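Local coordinates for ketol-acid reductoisomerase (NAD(+)) (uncultured archaeon GZfos26G2, PDB 4XDY), which catalyses the magnesium-dependent alkyl migration and NADH-dependent reduction of acetohydroxy acids in branched-chain amino-acid biosynthesis, at residues A[27-38]-A[134-145]; A[193-202]-A[279-287]. All coordinates share one frame; numbering follows the deposited sequence. Where two conformers were deposited one is given.

Contact 1. Residues A[27-38]-A[134-145]. With NAI (1,4-dihydronicotinamide adenine dinucleotide), chain E; HIO (N-hydroxy-N-isopropyloxamic acid), chain H; GOL (glycerol), chain G.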
loop_
_atom_site.group_PDB
_atom_site.type_symbol
_atom_site.label_atom_id
_atom_site.label_comp_id
_atom_site.label_asym_id
_atom_site.label_seq_id
_atom_site.Cartn_x
_atom_site.Cartn_y
_atom_site.Cartn_z
ATOM N N GLN A 27 4.273 19.313 -3.135
ATOM C CA GLN A 27 3.815 19.906 -1.884
ATOM C C GLN A 27 3.211 21.331 -2.057
ATOM O O GLN A 27 2.186 21.617 -1.461
ATOM C CB GLN A 27 4.912 19.899 -0.836
ATOM C CG GLN A 27 5.155 18.511 -0.200
ATOM C CD GLN A 27 3.954 17.898 0.497
ATOM O OE1 GLN A 27 3.774 16.661 0.506
ATOM N NE2 GLN A 27 3.154 18.721 1.075
ATOM N N GLY A 28 3.847 22.193 -2.816
ATOM C CA GLY A 28 3.391 23.572 -2.969
ATOM C C GLY A 28 2.003 23.597 -3.591
ATOM O O GLY A 28 1.132 24.376 -3.161
ATOM N N ASP A 29 1.788 22.768 -4.615
ATOM C CA ASP A 29 0.485 22.667 -5.283
ATOM C C ASP A 29 -0.601 22.180 -4.283
ATOM O O ASP A 29 -1.644 22.868 -4.042
ATOM C CB ASP A 29 0.619 21.840 -6.585
ATOM C CG ASP A 29 -0.644 21.789 -7.429
ATOM O OD1 ASP A 29 -1.797 21.992 -6.942
ATOM O OD2 ASP A 29 -0.533 21.435 -8.618
ATOM N N ALA A 30 -0.326 21.070 -3.582
ATOM C CA ALA A 30 -1.278 20.570 -2.594
ATOM C C ALA A 30 -1.530 21.582 -1.498
ATOM O O ALA A 30 -2.710 21.844 -1.163
ATOM C CB ALA A 30 -0.746 19.288 -1.974
ATOM N N GLN A 31 -0.464 22.101 -0.916
ATOM C CA GLN A 31 -0.595 22.945 0.277
ATOM C C GLN A 31 -1.280 24.295 -0.093
ATOM O O GLN A 31 -2.186 24.766 0.619
ATOM C CB GLN A 31 0.683 23.172 1.007
ATOM C CG GLN A 31 1.189 21.858 1.603
ATOM C CD GLN A 31 2.345 21.992 2.597
ATOM O OE1 GLN A 31 3.277 21.170 2.640
ATOM N NE2 GLN A 31 2.328 23.023 3.318
ATOM N N ALA A 32 -0.818 24.894 -1.149
ATOM C CA ALA A 32 -1.450 26.121 -1.641
ATOM C C ALA A 32 -2.957 26.007 -1.879
ATOM O O ALA A 32 -3.732 26.903 -1.489
ATOM C CB ALA A 32 -0.696 26.655 -2.864
ATOM N N ASN A 33 -3.394 24.926 -2.497
ATOM C CA ASN A 33 -4.776 24.751 -2.775
ATOM C C ASN A 33 -5.587 24.398 -1.571
ATOM O O ASN A 33 -6.734 24.812 -1.470
ATOM C CB ASN A 33 -4.974 23.733 -3.872
ATOM C CG ASN A 33 -4.696 24.332 -5.254
ATOM O OD1 ASN A 33 -5.529 25.082 -5.768
ATOM N ND2 ASN A 33 -3.486 24.109 -5.810
ATOM N N CYS A 34 -5.017 23.658 -0.605
ATOM C CA CYS A 34 -5.768 23.383 0.615
ATOM C C CYS A 34 -5.936 24.683 1.432
ATOM O O CYS A 34 -7.013 24.916 2.003
ATOM C CB CYS A 34 -5.097 22.260 1.453
ATOM S SG CYS A 34 -5.107 20.664 0.583
ATOM N N LEU A 35 -4.874 25.471 1.500
ATOM C CA LEU A 35 -4.894 26.725 2.206
ATOM C C LEU A 35 -5.921 27.694 1.543
ATOM O O LEU A 35 -6.766 28.283 2.229
ATOM C CB LEU A 35 -3.550 27.379 2.235
ATOM C CG LEU A 35 -2.519 26.762 3.221
ATOM C CD1 LEU A 35 -1.106 27.289 2.880
ATOM C CD2 LEU A 35 -2.827 27.058 4.668
ATOM N N LYS A 36 -5.835 27.795 0.232
ATOM C CA LYS A 36 -6.787 28.676 -0.499
ATOM C C LYS A 36 -8.262 28.226 -0.318
ATOM O O LYS A 36 -9.134 29.030 -0.005
ATOM C CB LYS A 36 -6.376 28.819 -1.947
ATOM C CG LYS A 36 -7.395 29.730 -2.692
ATOM C CD LYS A 36 -6.961 30.182 -4.076
ATOM C CE LYS A 36 -7.048 29.113 -5.165
ATOM N NZ LYS A 36 -8.393 28.607 -5.597
ATOM N N ASP A 37 -8.512 26.930 -0.373
ATOM C CA ASP A 37 -9.816 26.346 -0.170
ATOM C C ASP A 37 -10.362 26.580 1.232
ATOM O O ASP A 37 -11.557 26.633 1.375
ATOM C CB ASP A 37 -9.847 24.815 -0.436
ATOM C CG ASP A 37 -9.796 24.434 -1.916
ATOM O OD1 ASP A 37 -9.726 25.322 -2.779
ATOM O OD2 ASP A 37 -9.762 23.199 -2.200
ATOM N N SER A 38 -9.493 26.732 2.249
ATOM C CA SER A 38 -9.848 27.020 3.615
ATOM C C SER A 38 -9.942 28.520 3.865
ATOM O O SER A 38 -10.161 28.905 4.979
ATOM C CB SER A 38 -8.792 26.387 4.550
ATOM O OG SER A 38 -9.031 24.992 4.533
ATOM N N PRO A 134 4.053 17.321 6.419
ATOM C CA PRO A 134 3.011 16.321 6.270
ATOM C C PRO A 134 3.690 14.970 6.090
ATOM O O PRO A 134 4.638 14.897 5.328
ATOM C CB PRO A 134 2.260 16.759 4.979
ATOM C CG PRO A 134 3.312 17.484 4.199
ATOM C CD PRO A 134 4.326 18.011 5.143
ATOM N N LYS A 135 3.129 13.908 6.682
ATOM C CA LYS A 135 3.606 12.541 6.538
ATOM C C LYS A 135 2.821 11.929 5.364
ATOM O O LYS A 135 1.931 11.046 5.511
ATOM C CB LYS A 135 3.409 11.765 7.874
ATOM C CG LYS A 135 4.110 12.376 9.065
ATOM C CD LYS A 135 5.629 12.362 8.982
ATOM C CE LYS A 135 6.311 13.618 8.433
ATOM N NZ LYS A 135 7.839 13.591 8.284
ATOM N N ALA A 136 3.055 12.511 4.156
ATOM C CA ALA A 136 2.269 12.181 3.002
ATOM C C ALA A 136 2.880 12.761 1.737
ATOM O O ALA A 136 3.387 13.887 1.731
ATOM C CB ALA A 136 0.878 12.725 3.116
ATOM N N PRO A 137 2.821 11.978 0.641
ATOM C CA PRO A 137 3.070 12.592 -0.650
ATOM C C PRO A 137 1.980 13.657 -1.025
ATOM O O PRO A 137 0.798 13.500 -0.729
ATOM C CB PRO A 137 3.063 11.410 -1.632
ATOM C CG PRO A 137 2.163 10.429 -0.969
ATOM C CD PRO A 137 2.323 10.613 0.513
ATOM N N GLY A 138 2.391 14.677 -1.744
ATOM C CA GLY A 138 1.524 15.824 -1.890
ATOM C C GLY A 138 0.206 15.556 -2.631
ATOM O O GLY A 138 -0.822 16.134 -2.287
ATOM N N THR A 139 0.236 14.660 -3.634
ATOM C CA THR A 139 -0.935 14.332 -4.450
ATOM C C THR A 139 -2.008 13.678 -3.537
ATOM O O THR A 139 -3.215 13.945 -3.672
ATOM C CB THR A 139 -0.591 13.400 -5.613
ATOM O OG1 THR A 139 0.089 12.236 -5.114
ATOM C CG2 THR A 139 0.329 14.163 -6.658
ATOM N N GLU A 140 -1.562 12.818 -2.576
ATOM C CA GLU A 140 -2.480 12.024 -1.748
ATOM C C GLU A 140 -2.977 12.899 -0.562
ATOM O O GLU A 140 -4.098 12.761 -0.143
ATOM C CB GLU A 140 -1.783 10.751 -1.265
ATOM C CG GLU A 140 -1.220 9.922 -2.430
ATOM C CD GLU A 140 -2.157 9.869 -3.626
ATOM O OE1 GLU A 140 -3.179 9.170 -3.472
ATOM O OE2 GLU A 140 -1.861 10.480 -4.715
ATOM N N GLU A 141 -2.160 13.849 -0.170
ATOM C CA GLU A 141 -2.498 14.934 0.781
ATOM C C GLU A 141 -3.656 15.789 0.258
ATOM O O GLU A 141 -4.667 16.035 0.978
ATOM C CB GLU A 141 -1.263 15.797 1.015
ATOM C CG GLU A 141 -1.481 17.048 1.843
ATOM C CD GLU A 141 -0.250 17.927 1.893
ATOM O OE1 GLU A 141 0.832 17.464 1.464
ATOM O OE2 GLU A 141 -0.361 19.089 2.348
ATOM N N ARG A 142 -3.576 16.173 -1.011
ATOM C CA ARG A 142 -4.635 16.932 -1.597
ATOM C C ARG A 142 -5.955 16.163 -1.712
ATOM O O ARG A 142 -6.986 16.659 -1.315
ATOM C CB ARG A 142 -4.192 17.463 -2.965
ATOM C CG ARG A 142 -5.342 18.187 -3.706
ATOM C CD ARG A 142 -5.725 19.447 -2.935
ATOM N NE ARG A 142 -6.596 20.310 -3.769
ATOM C CZ ARG A 142 -7.448 21.220 -3.285
ATOM N NH1 ARG A 142 -7.627 21.346 -1.989
ATOM N NH2 ARG A 142 -8.194 21.937 -4.132
ATOM N N LYS A 143 -5.869 14.897 -2.091
ATOM C CA LYS A 143 -6.987 14.009 -2.146
ATOM C C LYS A 143 -7.634 13.824 -0.823
ATOM O O LYS A 143 -8.899 13.860 -0.729
ATOM C CB LYS A 143 -6.592 12.651 -2.688
ATOM C CG LYS A 143 -6.436 12.594 -4.197
ATOM C CD LYS A 143 -6.140 11.155 -4.640
ATOM C CE LYS A 143 -7.387 10.281 -4.511
ATOM N NZ LYS A 143 -7.624 9.678 -3.178
ATOM N N ALA A 144 -6.815 13.598 0.216
ATOM C CA ALA A 144 -7.377 13.460 1.553
ATOM C C ALA A 144 -8.191 14.703 1.944
ATOM O O ALA A 144 -9.303 14.581 2.540
ATOM C CB ALA A 144 -6.263 13.181 2.604
ATOM N N TYR A 145 -7.660 15.885 1.636
ATOM C CA TYR A 145 -8.332 17.117 1.997
ATOM C C TYR A 145 -9.685 17.212 1.244
ATOM O O TYR A 145 -10.726 17.478 1.853
ATOM C CB TYR A 145 -7.443 18.298 1.628
ATOM C CG TYR A 145 -8.050 19.648 1.856
ATOM C CD1 TYR A 145 -8.984 20.167 0.965
ATOM C CD2 TYR A 145 -7.740 20.390 2.950
ATOM C CE1 TYR A 145 -9.592 21.420 1.188
ATOM C CE2 TYR A 145 -8.322 21.627 3.184
ATOM C CZ TYR A 145 -9.238 22.146 2.253
ATOM O OH TYR A 145 -9.795 23.407 2.478
HETATM P PA NAI E . 9.414 19.841 -6.061
HETATM O O1A NAI E . 10.629 18.982 -6.444
HETATM O O2A NAI E . 8.068 19.431 -6.471
HETATM O O5B NAI E . 9.833 21.350 -6.443
HETATM C C5B NAI E . 8.858 22.426 -6.321
HETATM C C4B NAI E . 9.012 23.372 -7.551
HETATM O O4B NAI E . 10.289 23.979 -7.396
HETATM C C3B NAI E . 9.040 22.740 -8.967
HETATM O O3B NAI E . 7.695 22.420 -9.326
HETATM C C2B NAI E . 9.720 23.819 -9.783
HETATM O O2B NAI E . 8.719 24.719 -10.262
HETATM C C1B NAI E . 10.611 24.498 -8.712
HETATM N N9A NAI E . 12.019 24.237 -8.961
HETATM C C8A NAI E . 12.531 22.966 -9.248
HETATM N N7A NAI E . 13.841 23.061 -9.429
HETATM C C5A NAI E . 14.165 24.374 -9.297
HETATM C C6A NAI E . 15.386 25.148 -9.413
HETATM N N6A NAI E . 16.559 24.573 -9.716
HETATM N N1A NAI E . 15.368 26.484 -9.163
HETATM C C2A NAI E . 14.206 27.110 -8.880
HETATM N N3A NAI E . 13.041 26.499 -8.752
HETATM C C4A NAI E . 12.960 25.134 -8.967
HETATM O O3 NAI E . 9.458 19.972 -4.377
HETATM P PN NAI E . 8.635 18.930 -3.373
HETATM O O1N NAI E . 8.998 17.495 -3.701
HETATM O O2N NAI E . 7.227 19.349 -3.427
HETATM O O5D NAI E . 9.456 19.278 -2.066
HETATM C C5D NAI E . 9.164 20.534 -1.365
HETATM C C4D NAI E . 9.561 20.439 0.152
HETATM O O4D NAI E . 8.564 19.552 0.698
HETATM C C3D NAI E . 10.891 19.776 0.455
HETATM O O3D NAI E . 11.473 20.360 1.627
HETATM C C2D NAI E . 10.568 18.288 0.726
HETATM O O2D NAI E . 11.513 17.560 1.507
HETATM C C1D NAI E . 9.225 18.437 1.410
HETATM N N1N NAI E . 8.285 17.311 1.392
HETATM C C2N NAI E . 7.922 16.795 0.198
HETATM C C3N NAI E . 7.039 15.777 0.122
HETATM C C7N NAI E . 6.598 15.327 -1.163
HETATM O O7N NAI E . 7.198 15.467 -2.273
HETATM N N7N NAI E . 5.349 14.937 -1.170
HETATM C C4N NAI E . 6.475 15.265 1.354
HETATM C C5N NAI E . 6.732 16.003 2.553
HETATM C C6N NAI E . 7.666 16.990 2.525
HETATM C C1 HIO H . 9.558 13.002 0.740
HETATM O O11 HIO H . 10.685 13.475 1.043
HETATM O O12 HIO H . 8.967 13.017 -0.389
HETATM C C2 HIO H . 8.858 12.456 1.985
HETATM O O2 HIO H . 9.305 12.815 3.105
HETATM N N3 HIO H . 7.903 11.546 1.942
HETATM O O3 HIO H . 7.059 11.346 3.120
HETATM C C4 HIO H . 7.590 10.775 0.778
HETATM C C41 HIO H . 7.526 9.294 1.173
HETATM C C42 HIO H . 6.274 11.332 0.245
HETATM C C1 GOL G . -4.962 22.142 -8.317
HETATM O O1 GOL G . -3.765 21.385 -8.454
HETATM C C2 GOL G . -6.003 21.279 -7.625
HETATM O O2 GOL G . -5.588 21.043 -6.249
HETATM C C3 GOL G . -7.347 22.044 -7.681
HETATM O O3 GOL G . -8.386 21.382 -6.939
#

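Contact 2. Residues A[193-202]-A[279-287]. With MG (magnesium ion), chain C; MG (magnesium ion), chain D; HIO (N-hydroxy-N-isopropyloxamic acid), chain H.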
loop_
_atom_site.group_PDB
_atom_site.type_symbol
_atom_site.label_atom_id
_atom_site.label_comp_id
_atom_site.label_asym_id
_atom_site.label_seq_id
_atom_site.Cartn_x
_atom_site.Cartn_y
_atom_site.Cartn_z
ATOM N N TYR A 193 15.258 13.420 10.927
ATOM C CA TYR A 193 15.814 12.081 10.993
ATOM C C TYR A 193 14.815 10.996 10.762
ATOM O O TYR A 193 15.099 10.035 10.001
ATOM C CB TYR A 193 16.504 11.860 12.356
ATOM C CG TYR A 193 17.540 12.881 12.753
ATOM C CD1 TYR A 193 18.359 13.504 11.828
ATOM C CD2 TYR A 193 17.736 13.173 14.106
ATOM C CE1 TYR A 193 19.315 14.452 12.203
ATOM C CE2 TYR A 193 18.698 14.110 14.500
ATOM C CZ TYR A 193 19.511 14.727 13.573
ATOM O OH TYR A 193 20.456 15.641 13.939
ATOM N N GLU A 194 13.643 11.120 11.334
ATOM C CA GLU A 194 12.603 10.073 11.184
ATOM C C GLU A 194 12.155 10.027 9.723
ATOM O O GLU A 194 11.890 8.968 9.181
ATOM C CB GLU A 194 11.438 10.271 12.132
ATOM C CG GLU A 194 10.572 11.488 11.909
ATOM C CD GLU A 194 9.573 11.338 10.799
ATOM O OE1 GLU A 194 9.085 12.395 10.312
ATOM O OE2 GLU A 194 9.163 10.156 10.474
ATOM N N ASP A 195 12.068 11.212 9.129
ATOM C CA ASP A 195 11.564 11.358 7.735
ATOM C C ASP A 195 12.530 10.693 6.748
ATOM O O ASP A 195 12.122 9.920 5.907
ATOM C CB ASP A 195 11.384 12.819 7.392
ATOM C CG ASP A 195 10.704 12.996 6.038
ATOM O OD1 ASP A 195 9.475 12.790 5.985
ATOM O OD2 ASP A 195 11.463 13.231 5.067
ATOM N N LEU A 196 13.779 11.044 6.874
ATOM C CA LEU A 196 14.839 10.469 6.055
ATOM C C LEU A 196 14.891 8.963 6.235
ATOM O O LEU A 196 14.868 8.216 5.260
ATOM C CB LEU A 196 16.143 11.103 6.371
ATOM C CG LEU A 196 16.377 12.553 5.926
ATOM C CD1 LEU A 196 17.732 13.011 6.389
ATOM C CD2 LEU A 196 16.327 12.755 4.411
ATOM N N PHE A 197 14.838 8.520 7.501
ATOM C CA PHE A 197 14.821 7.080 7.757
ATOM C C PHE A 197 13.658 6.377 7.099
ATOM O O PHE A 197 13.832 5.336 6.438
ATOM C CB PHE A 197 14.756 6.811 9.283
ATOM C CG PHE A 197 14.600 5.377 9.597
ATOM C CD1 PHE A 197 15.695 4.545 9.546
ATOM C CD2 PHE A 197 13.378 4.843 9.872
ATOM C CE1 PHE A 197 15.548 3.180 9.859
ATOM C CE2 PHE A 197 13.203 3.459 10.110
ATOM C CZ PHE A 197 14.312 2.627 10.111
ATOM N N GLY A 198 12.471 6.920 7.288
ATOM C CA GLY A 198 11.234 6.292 6.807
ATOM C C GLY A 198 11.249 6.157 5.284
ATOM O O GLY A 198 10.930 5.123 4.748
ATOM N N GLU A 199 11.613 7.222 4.573
ATOM C CA GLU A 199 11.551 7.161 3.132
ATOM C C GLU A 199 12.641 6.167 2.626
ATOM O O GLU A 199 12.382 5.453 1.641
ATOM C CB GLU A 199 11.658 8.558 2.492
ATOM C CG GLU A 199 12.941 9.270 2.703
ATOM C CD GLU A 199 12.858 10.804 2.651
ATOM O OE1 GLU A 199 11.742 11.397 2.823
ATOM O OE2 GLU A 199 13.920 11.425 2.368
ATOM N N GLN A 200 13.818 6.191 3.224
ATOM C CA GLN A 200 14.932 5.337 2.815
ATOM C C GLN A 200 14.629 3.843 3.052
ATOM O O GLN A 200 14.914 2.991 2.195
ATOM C CB GLN A 200 16.194 5.730 3.547
ATOM C CG GLN A 200 16.799 6.980 2.989
ATOM C CD GLN A 200 17.870 7.575 3.853
ATOM O OE1 GLN A 200 18.508 6.889 4.645
ATOM N NE2 GLN A 200 18.099 8.917 3.728
ATOM N N CYS A 201 14.192 3.541 4.244
ATOM C CA CYS A 201 14.222 2.179 4.767
ATOM C C CYS A 201 12.869 1.467 4.626
ATOM O O CYS A 201 12.846 0.237 4.755
ATOM C CB CYS A 201 14.694 2.151 6.194
ATOM S SG CYS A 201 16.418 2.746 6.323
ATOM N N VAL A 202 11.774 2.222 4.570
ATOM C CA VAL A 202 10.433 1.626 4.665
ATOM C C VAL A 202 9.573 1.999 3.478
ATOM O O VAL A 202 9.142 1.151 2.673
ATOM C CB VAL A 202 9.706 2.016 5.997
ATOM C CG1 VAL A 202 8.317 1.374 6.054
ATOM C CG2 VAL A 202 10.578 1.576 7.187
ATOM N N MET A 279 18.937 -1.332 9.082
ATOM C CA MET A 279 18.083 -0.149 9.390
ATOM C C MET A 279 18.682 0.742 10.472
ATOM O O MET A 279 18.691 1.964 10.351
ATOM C CB MET A 279 16.673 -0.580 9.789
ATOM C CG MET A 279 15.847 -1.138 8.648
ATOM S SD MET A 279 14.192 -1.529 9.296
ATOM C CE MET A 279 13.203 -1.789 7.805
ATOM N N LYS A 280 19.166 0.134 11.547
ATOM C CA LYS A 280 19.880 0.860 12.603
ATOM C C LYS A 280 21.050 1.628 12.048
ATOM O O LYS A 280 21.201 2.820 12.374
ATOM C CB LYS A 280 20.366 -0.095 13.694
ATOM C CG LYS A 280 19.251 -0.555 14.615
ATOM C CD LYS A 280 19.767 -1.620 15.607
ATOM C CE LYS A 280 18.628 -2.432 16.174
ATOM N NZ LYS A 280 19.160 -3.425 17.127
ATOM N N GLU A 281 21.840 0.981 11.179
ATOM C CA GLU A 281 23.006 1.611 10.559
ATOM C C GLU A 281 22.608 2.799 9.668
ATOM O O GLU A 281 23.274 3.855 9.678
ATOM C CB GLU A 281 23.892 0.598 9.784
ATOM C CG GLU A 281 24.497 -0.446 10.748
ATOM C CD GLU A 281 25.032 -1.772 10.109
ATOM O OE1 GLU A 281 25.091 -1.873 8.857
ATOM O OE2 GLU A 281 25.356 -2.723 10.890
ATOM N N ALA A 282 21.543 2.630 8.892
ATOM C CA ALA A 282 21.023 3.705 8.038
ATOM C C ALA A 282 20.516 4.912 8.905
ATOM O O ALA A 282 20.747 6.117 8.578
ATOM C CB ALA A 282 19.933 3.196 7.090
ATOM N N LEU A 283 19.842 4.590 9.996
ATOM C CA LEU A 283 19.368 5.645 10.902
ATOM C C LEU A 283 20.564 6.410 11.475
ATOM O O LEU A 283 20.513 7.652 11.608
ATOM C CB LEU A 283 18.552 5.059 12.048
ATOM C CG LEU A 283 17.993 6.060 13.072
ATOM C CD1 LEU A 283 17.168 7.174 12.382
ATOM C CD2 LEU A 283 17.213 5.392 14.199
ATOM N N LYS A 284 21.647 5.701 11.789
ATOM C CA LYS A 284 22.833 6.380 12.374
ATOM C C LYS A 284 23.426 7.350 11.351
ATOM O O LYS A 284 23.822 8.475 11.704
ATOM C CB LYS A 284 23.902 5.340 12.727
ATOM C CG LYS A 284 25.217 5.941 13.217
ATOM C CD LYS A 284 26.225 4.781 13.372
ATOM C CE LYS A 284 27.575 5.215 13.948
ATOM N NZ LYS A 284 28.259 4.055 14.609
ATOM N N ARG A 285 23.460 6.951 10.076
ATOM C CA ARG A 285 23.988 7.851 9.065
ATOM C C ARG A 285 23.091 9.017 8.787
ATOM O O ARG A 285 23.530 10.045 8.341
ATOM C CB ARG A 285 24.327 7.103 7.784
ATOM C CG ARG A 285 25.369 5.983 7.994
ATOM C CD ARG A 285 25.654 5.281 6.662
ATOM N NE ARG A 285 26.713 6.043 6.011
ATOM C CZ ARG A 285 26.590 6.887 4.998
ATOM N NH1 ARG A 285 25.438 7.097 4.346
ATOM N NH2 ARG A 285 27.702 7.500 4.610
ATOM N N VAL A 286 21.799 8.851 9.032
ATOM C CA VAL A 286 20.910 9.974 8.946
ATOM C C VAL A 286 21.165 10.963 10.135
ATOM O O VAL A 286 21.191 12.185 9.912
ATOM C CB VAL A 286 19.478 9.426 8.985
ATOM C CG1 VAL A 286 18.476 10.394 9.517
ATOM C CG2 VAL A 286 19.090 8.948 7.599
ATOM N N GLU A 287 21.240 10.409 11.355
ATOM C CA GLU A 287 21.350 11.228 12.578
ATOM C C GLU A 287 22.718 11.963 12.618
ATOM O O GLU A 287 22.786 13.029 13.251
ATOM C CB GLU A 287 21.143 10.379 13.796
ATOM C CG GLU A 287 19.678 9.924 13.926
ATOM C CD GLU A 287 19.411 9.019 15.135
ATOM O OE1 GLU A 287 20.352 8.389 15.567
ATOM O OE2 GLU A 287 18.282 8.928 15.663
HETATM MG MG MG C . 11.207 13.356 3.021
HETATM MG MG MG D . 8.240 11.995 4.615
HETATM C C1 HIO H . 9.558 13.002 0.740
HETATM O O11 HIO H . 10.685 13.475 1.043
HETATM O O12 HIO H . 8.967 13.017 -0.389
HETATM C C2 HIO H . 8.858 12.456 1.985
HETATM O O2 HIO H . 9.305 12.815 3.105
HETATM N N3 HIO H . 7.903 11.546 1.942
HETATM O O3 HIO H . 7.059 11.346 3.120
HETATM C C4 HIO H . 7.590 10.775 0.778
HETATM C C41 HIO H . 7.526 9.294 1.173
HETATM C C42 HIO H . 6.274 11.332 0.245
HETATM O O HOH W 1 22.208 13.471 15.963
HETATM O O HOH W 2 9.445 10.263 4.673
HETATM O O HOH W 3 13.195 13.854 2.688
HETATM O O HOH W 4 21.019 6.613 5.750
HETATM O O HOH W 5 10.691 15.440 3.286
HETATM O O HOH W 6 7.236 13.914 4.968
HETATM O O HOH W 7 7.010 11.143 6.203
#

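Contact 1. Residues A[27-38]-A[134-145]
From Q27 beside G138 to C34 beside Y145, helices 27-37 and 138-145 run side by side in nearly the same direction, their axes 8.4 Å apart and inclined by 19°. Both belong to the Rossmann fold, and helix 27-37 belongs to the first helix after the glycine-rich turn that receives the dinucleotide. The backbones come closest at the cofactor end, where Q27 CA lies 4.7 Å from G138 CA; G138, without a side chain, lets the backbones come this near. A30 CB packs against G138 O one turn further on.

Q27 serves cofactor and partner helix together. Its backbone N gives a nearly straight hydrogen bond to O2N of the NAI pyrophosphate, while CG lies against the nicotinamide ring. The chain bends at chi2 (-59°), which brings the amide round to E141. There Q27 NE2 donates to the syn lone pair of E141 OE1 at 2.7 Å, amide and carboxylate being almost coplanar; OE1 of Q27 accepts a weak bond from the carboxamide N7N of NAI.

R142 reaches across as a knob among A30, N33, C34 and D37. R142 NH1 and NH2 both grip D37 OD2, each at 2.8 Å, from the same face of the carboxylate, and N33 CB covers one face of the guanidinium. NE and NH2 also bind a glycerol, probably from the crystallisation liquor. A methionine in place of R142 would probably leave the D37 carboxylate without its charged mate and free to turn.

At the far end the Y145 ring, stacked also with H177, takes C34 CB over one face, 3.9 Å from its centroid. S38 OG, which is also bonded to A175 O, lies at the ring edge and accepts a 2.7 Å hydrogen bond from Y145 OH.

Contact 2. Residues A[193-202]-A[279-287]
V286 is the knob of this contact, seated in a hole formed by Y193, L196, F197 and Q200. Its two methyls divide the work: V286 CG1 lies 3.4 Å from Y193 O, whereas CG2 meets L196 CB and the amide end of Q200. Towards one end, the Y193 ring lies over the backbone of E287, whose CA is 3.9 Å from the ring centroid in a CH-pi contact, with E287 CG over the same ring. In the other direction F197, its CG anti to the backbone N (chi1 174°), sets its ring against L283 CB and M279 CB. M279 O lies at the ring edge, 3.4 Å from F197 CE1. C201 SG then rests on A282 CB at 3.6 Å.

These apolar contacts join two helices that run roughly antiparallel, with axes 9.2 Å apart and 141° between their directions. Polar links across the interface go through water: one molecule donates to both Q200 OE1 and A282 O.

The magnesium site lies on the side of helix 193-202 turned from 279-287. D195 bridges the two ions, with D195 OD1 on one ion and OD2 2.1 Å from the other magnesium; E199 OE1 binds the latter ion too. The hydroxamate inhibitor HIO bridges them through O2, and waters complete both shells. One of these metal-bound waters donates to E199 OE2, which should help fix the carboxylate's rotation.

This packing lies within the all-helical, knotted C-terminal part of the enzyme. F291 of helix 290-300 touches L196 and Q200, H112 and F114 border L196, and the second subunit closes in with Y223, which packs on Y193 and bonds E287 OE2, and V266 on Q200, so helix 193-202 lies between 279-287 and the Rossmann part, with helix 290-300 and the second subunit alongside.

How the contacts relate
Both contacts are largely buried helix pairs, but they share no helix: contact 1 belongs to the Rossmann part and contact 2 to the helical C-terminal part. Contact 1 is partly polar, with a buried amide-carboxylate bond near the cofactor and a salt bridge at its more exposed end. Contact 2 is mainly apolar between its helices, with D195 and E199 turned away to the metals. The two meet at the active site, where both touch HIO and the second subunit. There K135 NZ of 134-145 forms salt bridges to E194 OE1 (2.7 Å) and to D195 OD1 (2.9 Å), directly tying the cofactor-binding part to a magnesium ligand.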